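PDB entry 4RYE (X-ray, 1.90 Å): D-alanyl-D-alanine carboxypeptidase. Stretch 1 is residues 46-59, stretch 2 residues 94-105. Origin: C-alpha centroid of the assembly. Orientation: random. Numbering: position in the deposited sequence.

Stretch 1 (46-59) ASTIKVLLALVALD
Stretch 2 94-105: LLDGLLLVSGND

Two helices can be joined by polar chemistry at one end and plain hydrocarbon packing along the rest, and this D-alanyl-D-alanine carboxypeptidase offers a compact example. The helix that carries stretch 1 through Asp59 and onward runs nearly antiparallel to helix 94-100 of stretch 2: their directions differ by 161°, and the axes approach to 10.2 Å. The register follows from CA–CA pairs, Ser47 with Ser102 (6.8 Å), Lys50 with Leu98 (7.1 Å) and Ala54 with Leu95 (6.9 Å). Together the stretches bury 469 Å².

Stretch 1 opens with Ala46 at phi/psi 47/-143, then a short 3-10 segment at Ser47 and Thr48, after which Lys50 N bonds back to Ser47 O at 2.9 Å. Ser47, an m rotamer (chi1 -81°), points toward stretch 2 and sets its OG 2.9 Å from Ser102 OG, a hydrogen bond between two short hydroxyls. Thr48 (p) points away.

Lys50 is the pivot. Its side chain (m, t, t, p) carries the amine alongside the last turn of the opposing helix, to the loop that follows it, where NZ donates to Ser47 OG at 2.6 Å and to Asn104 OD1 at 2.8 Å, with a weak bond to Ser102 OG at 3.4 Å. The lysine suits a buried site because its charged tip has polar partners while its methylenes lie against hydrocarbon: CD is 3.5 Å from Leu98 CD1. On the receiving side, Val101 (-122/11) leaves the helix, and Ser102 (t) adopts left-handed angles, 56/43. Gly103, at the N-cap position with phi/psi -71/118, leads into the next helix; a CB here would clash with Asp105 OD1. Asn104 (m) brings its amide end nearer stretch 1 than its sideways CB direction suggests.

From Lys50 onward regular i to i+4 bonds, such as Ala54 N to Lys50 O at 2.9 Å, present a recurring apolar face. Val51 points away, whereas Leu53 (t, p) starts sideways and reaches across with its end, CD2 lying 3.9 Å from Leu98 CD1. Leu98 is itself t, p. Ala54 points toward the partner, and its small side chain allows close packing by three leucines: CB lies 4.0 Å from Leu95 CD2, 4.2 Å from Leu98 CD2 and 4.2 Å from Leu99 CD2. Leu95 and Leu99 are both m, t.

One turn later Ala57 repeats the theme, its CB 4.1 Å from Leu95 CD2. Leu58 (m, t), partly exposed, finishes the contact with CD2 at 3.9 Å from Leu95 CD1, while Asp59 is exposed and out of reach.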

# COMPACT_ATOMS: atom_id res chain seq x y z
N ALA A 46 -4.31 -7.40 -3.25
CA ALA A 46 -4.99 -6.36 -4.02
C ALA A 46 -4.05 -5.16 -4.19
O ALA A 46 -2.84 -5.33 -4.34
CB ALA A 46 -6.30 -5.94 -3.35
N SER A 47 -4.61 -3.95 -4.14
CA SER A 47 -3.86 -2.73 -4.48
C SER A 47 -2.75 -2.36 -3.50
O SER A 47 -1.97 -1.46 -3.78
CB SER A 47 -4.81 -1.54 -4.65
OG SER A 47 -5.41 -1.52 -5.94
N THR A 48 -2.65 -3.04 -2.36
CA THR A 48 -1.50 -2.79 -1.49
C THR A 48 -0.20 -3.11 -2.22
O THR A 48 0.85 -2.51 -1.94
CB THR A 48 -1.55 -3.57 -0.17
OG1 THR A 48 -1.59 -4.98 -0.43
CG2 THR A 48 -2.75 -3.14 0.66
N ILE A 49 -0.26 -4.03 -3.18
CA ILE A 49 0.91 -4.40 -3.96
C ILE A 49 1.41 -3.24 -4.83
O ILE A 49 2.55 -3.26 -5.29
CB ILE A 49 0.67 -5.67 -4.82
CG1 ILE A 49 1.95 -6.49 -4.96
CG2 ILE A 49 0.12 -5.30 -6.19
CD1 ILE A 49 2.48 -7.06 -3.66
N LYS A 50 0.57 -2.22 -5.04
CA LYS A 50 1.02 -1.03 -5.76
C LYS A 50 2.18 -0.32 -5.05
O LYS A 50 2.95 0.40 -5.68
CB LYS A 50 -0.13 -0.04 -5.99
CG LYS A 50 -1.18 -0.50 -7.02
CD LYS A 50 -2.28 0.55 -7.14
CE LYS A 50 -3.19 0.31 -8.34
NZ LYS A 50 -4.20 -0.73 -8.05
N VAL A 51 2.30 -0.51 -3.74
CA VAL A 51 3.45 0.04 -3.02
C VAL A 51 4.75 -0.59 -3.51
O VAL A 51 5.78 0.08 -3.66
CB VAL A 51 3.31 -0.17 -1.49
CG1 VAL A 51 4.53 0.37 -0.76
CG2 VAL A 51 2.03 0.50 -0.96
N LEU A 52 4.71 -1.89 -3.74
CA LEU A 52 5.86 -2.60 -4.29
C LEU A 52 6.18 -2.12 -5.71
O LEU A 52 7.35 -1.97 -6.07
CB LEU A 52 5.59 -4.10 -4.28
CG LEU A 52 6.75 -5.02 -4.65
CD1 LEU A 52 7.93 -4.74 -3.72
CD2 LEU A 52 6.31 -6.47 -4.58
N LEU A 53 5.16 -1.86 -6.52
CA LEU A 53 5.40 -1.29 -7.85
C LEU A 53 6.04 0.09 -7.71
O LEU A 53 6.98 0.42 -8.44
CB LEU A 53 4.08 -1.17 -8.63
CG LEU A 53 4.16 -0.40 -9.96
CD1 LEU A 53 5.11 -1.08 -10.92
CD2 LEU A 53 2.77 -0.27 -10.57
N ALA A 54 5.55 0.90 -6.78
CA ALA A 54 6.12 2.23 -6.54
C ALA A 54 7.61 2.18 -6.20
O ALA A 54 8.39 3.01 -6.67
CB ALA A 54 5.33 2.99 -5.45
N LEU A 55 8.00 1.22 -5.36
CA LEU A 55 9.42 1.04 -5.03
C LEU A 55 10.29 0.78 -6.27
O LEU A 55 11.37 1.35 -6.41
CB LEU A 55 9.59 -0.14 -4.08
CG LEU A 55 9.42 0.09 -2.58
CD1 LEU A 55 9.45 -1.26 -1.87
CD2 LEU A 55 10.51 1.01 -2.07
N VAL A 56 9.82 -0.10 -7.15
CA VAL A 56 10.56 -0.40 -8.37
C VAL A 56 10.65 0.87 -9.24
O VAL A 56 11.73 1.21 -9.75
CB VAL A 56 9.88 -1.53 -9.17
CG1 VAL A 56 10.53 -1.67 -10.55
CG2 VAL A 56 9.97 -2.85 -8.40
N ALA A 57 9.53 1.56 -9.40
CA ALA A 57 9.49 2.77 -10.23
C ALA A 57 10.45 3.83 -9.70
O ALA A 57 11.16 4.48 -10.47
CB ALA A 57 8.07 3.34 -10.30
N LEU A 58 10.47 4.01 -8.38
CA LEU A 58 11.33 5.02 -7.77
C LEU A 58 12.80 4.66 -7.89
O LEU A 58 13.65 5.54 -7.99
CB LEU A 58 10.95 5.25 -6.31
CG LEU A 58 9.66 6.04 -6.14
CD1 LEU A 58 9.14 5.90 -4.72
CD2 LEU A 58 9.90 7.50 -6.50
N ASP A 59 13.10 3.36 -7.88
CA ASP A 59 14.49 2.94 -8.08
C ASP A 59 14.98 3.15 -9.51
O ASP A 59 16.13 3.53 -9.72
CB ASP A 59 14.67 1.46 -7.70
CG ASP A 59 14.77 1.24 -6.21
OD1 ASP A 59 14.73 2.23 -5.44
OD2 ASP A 59 14.90 0.07 -5.80
N LEU A 94 2.26 9.64 -12.92
CA LEU A 94 1.73 8.28 -12.86
C LEU A 94 1.79 7.75 -11.43
O LEU A 94 0.87 7.04 -11.00
CB LEU A 94 2.45 7.35 -13.85
CG LEU A 94 2.24 7.64 -15.34
CD1 LEU A 94 3.11 6.73 -16.23
CD2 LEU A 94 0.78 7.48 -15.71
N LEU A 95 2.84 8.10 -10.69
CA LEU A 95 2.97 7.67 -9.30
C LEU A 95 1.91 8.32 -8.40
O LEU A 95 1.40 7.68 -7.47
CB LEU A 95 4.38 7.96 -8.75
CG LEU A 95 5.46 6.99 -9.19
CD1 LEU A 95 6.85 7.54 -8.89
CD2 LEU A 95 5.26 5.66 -8.49
N ASP A 96 1.57 9.58 -8.68
CA ASP A 96 0.47 10.24 -7.98
C ASP A 96 -0.84 9.52 -8.26
O ASP A 96 -1.62 9.27 -7.34
CB ASP A 96 0.33 11.70 -8.41
CG ASP A 96 1.45 12.58 -7.88
OD1 ASP A 96 2.09 12.20 -6.87
OD2 ASP A 96 1.71 13.66 -8.46
N GLY A 97 -1.08 9.20 -9.53
CA GLY A 97 -2.27 8.46 -9.92
C GLY A 97 -2.30 7.10 -9.25
O GLY A 97 -3.34 6.67 -8.72
N LEU A 98 -1.14 6.44 -9.23
CA LEU A 98 -1.00 5.13 -8.59
C LEU A 98 -1.32 5.16 -7.10
O LEU A 98 -2.06 4.31 -6.60
CB LEU A 98 0.43 4.62 -8.77
CG LEU A 98 0.68 3.19 -8.29
CD1 LEU A 98 0.02 2.22 -9.25
CD2 LEU A 98 2.17 2.91 -8.16
N LEU A 99 -0.75 6.13 -6.40
CA LEU A 99 -0.78 6.12 -4.94
C LEU A 99 -1.93 6.90 -4.32
O LEU A 99 -2.35 6.59 -3.21
CB LEU A 99 0.55 6.60 -4.39
CG LEU A 99 1.75 5.71 -4.73
CD1 LEU A 99 3.01 6.31 -4.14
CD2 LEU A 99 1.56 4.28 -4.23
N LEU A 100 -2.45 7.92 -5.02
CA LEU A 100 -3.55 8.72 -4.47
C LEU A 100 -4.94 8.15 -4.79
O LEU A 100 -5.84 8.18 -3.95
CB LEU A 100 -3.48 10.18 -4.93
CG LEU A 100 -2.67 11.14 -4.06
CD1 LEU A 100 -1.23 10.66 -3.91
CD2 LEU A 100 -2.69 12.54 -4.65
N VAL A 101 -5.11 7.64 -6.00
CA VAL A 101 -6.43 7.12 -6.40
C VAL A 101 -6.40 5.65 -6.83
O VAL A 101 -7.40 5.15 -7.37
CB VAL A 101 -7.10 7.99 -7.49
CG1 VAL A 101 -7.20 9.45 -7.05
CG2 VAL A 101 -6.36 7.88 -8.81
N SER A 102 -5.28 4.97 -6.58
CA SER A 102 -5.15 3.55 -6.88
C SER A 102 -5.43 3.24 -8.35
O SER A 102 -6.11 2.26 -8.67
CB SER A 102 -6.09 2.72 -5.99
OG SER A 102 -5.58 1.40 -5.84
N GLY A 103 -4.91 4.07 -9.24
CA GLY A 103 -5.22 3.95 -10.66
C GLY A 103 -4.57 2.72 -11.27
O GLY A 103 -3.35 2.62 -11.28
N ASN A 104 -5.38 1.79 -11.77
CA ASN A 104 -4.84 0.60 -12.42
C ASN A 104 -4.21 0.98 -13.75
O ASN A 104 -3.23 0.37 -14.18
CB ASN A 104 -5.92 -0.46 -12.60
CG ASN A 104 -6.40 -1.03 -11.28
OD1 ASN A 104 -5.59 -1.28 -10.39
ND2 ASN A 104 -7.71 -1.21 -11.14
N ASP A 105 -4.78 1.99 -14.40
CA ASP A 105 -4.21 2.51 -15.65
C ASP A 105 -2.85 3.14 -15.38
O ASP A 105 -1.93 3.03 -16.19
CB ASP A 105 -5.17 3.47 -16.36
CG ASP A 105 -5.67 4.60 -15.46
OD1 ASP A 105 -5.46 4.54 -14.22
OD2 ASP A 105 -6.29 5.54 -16.00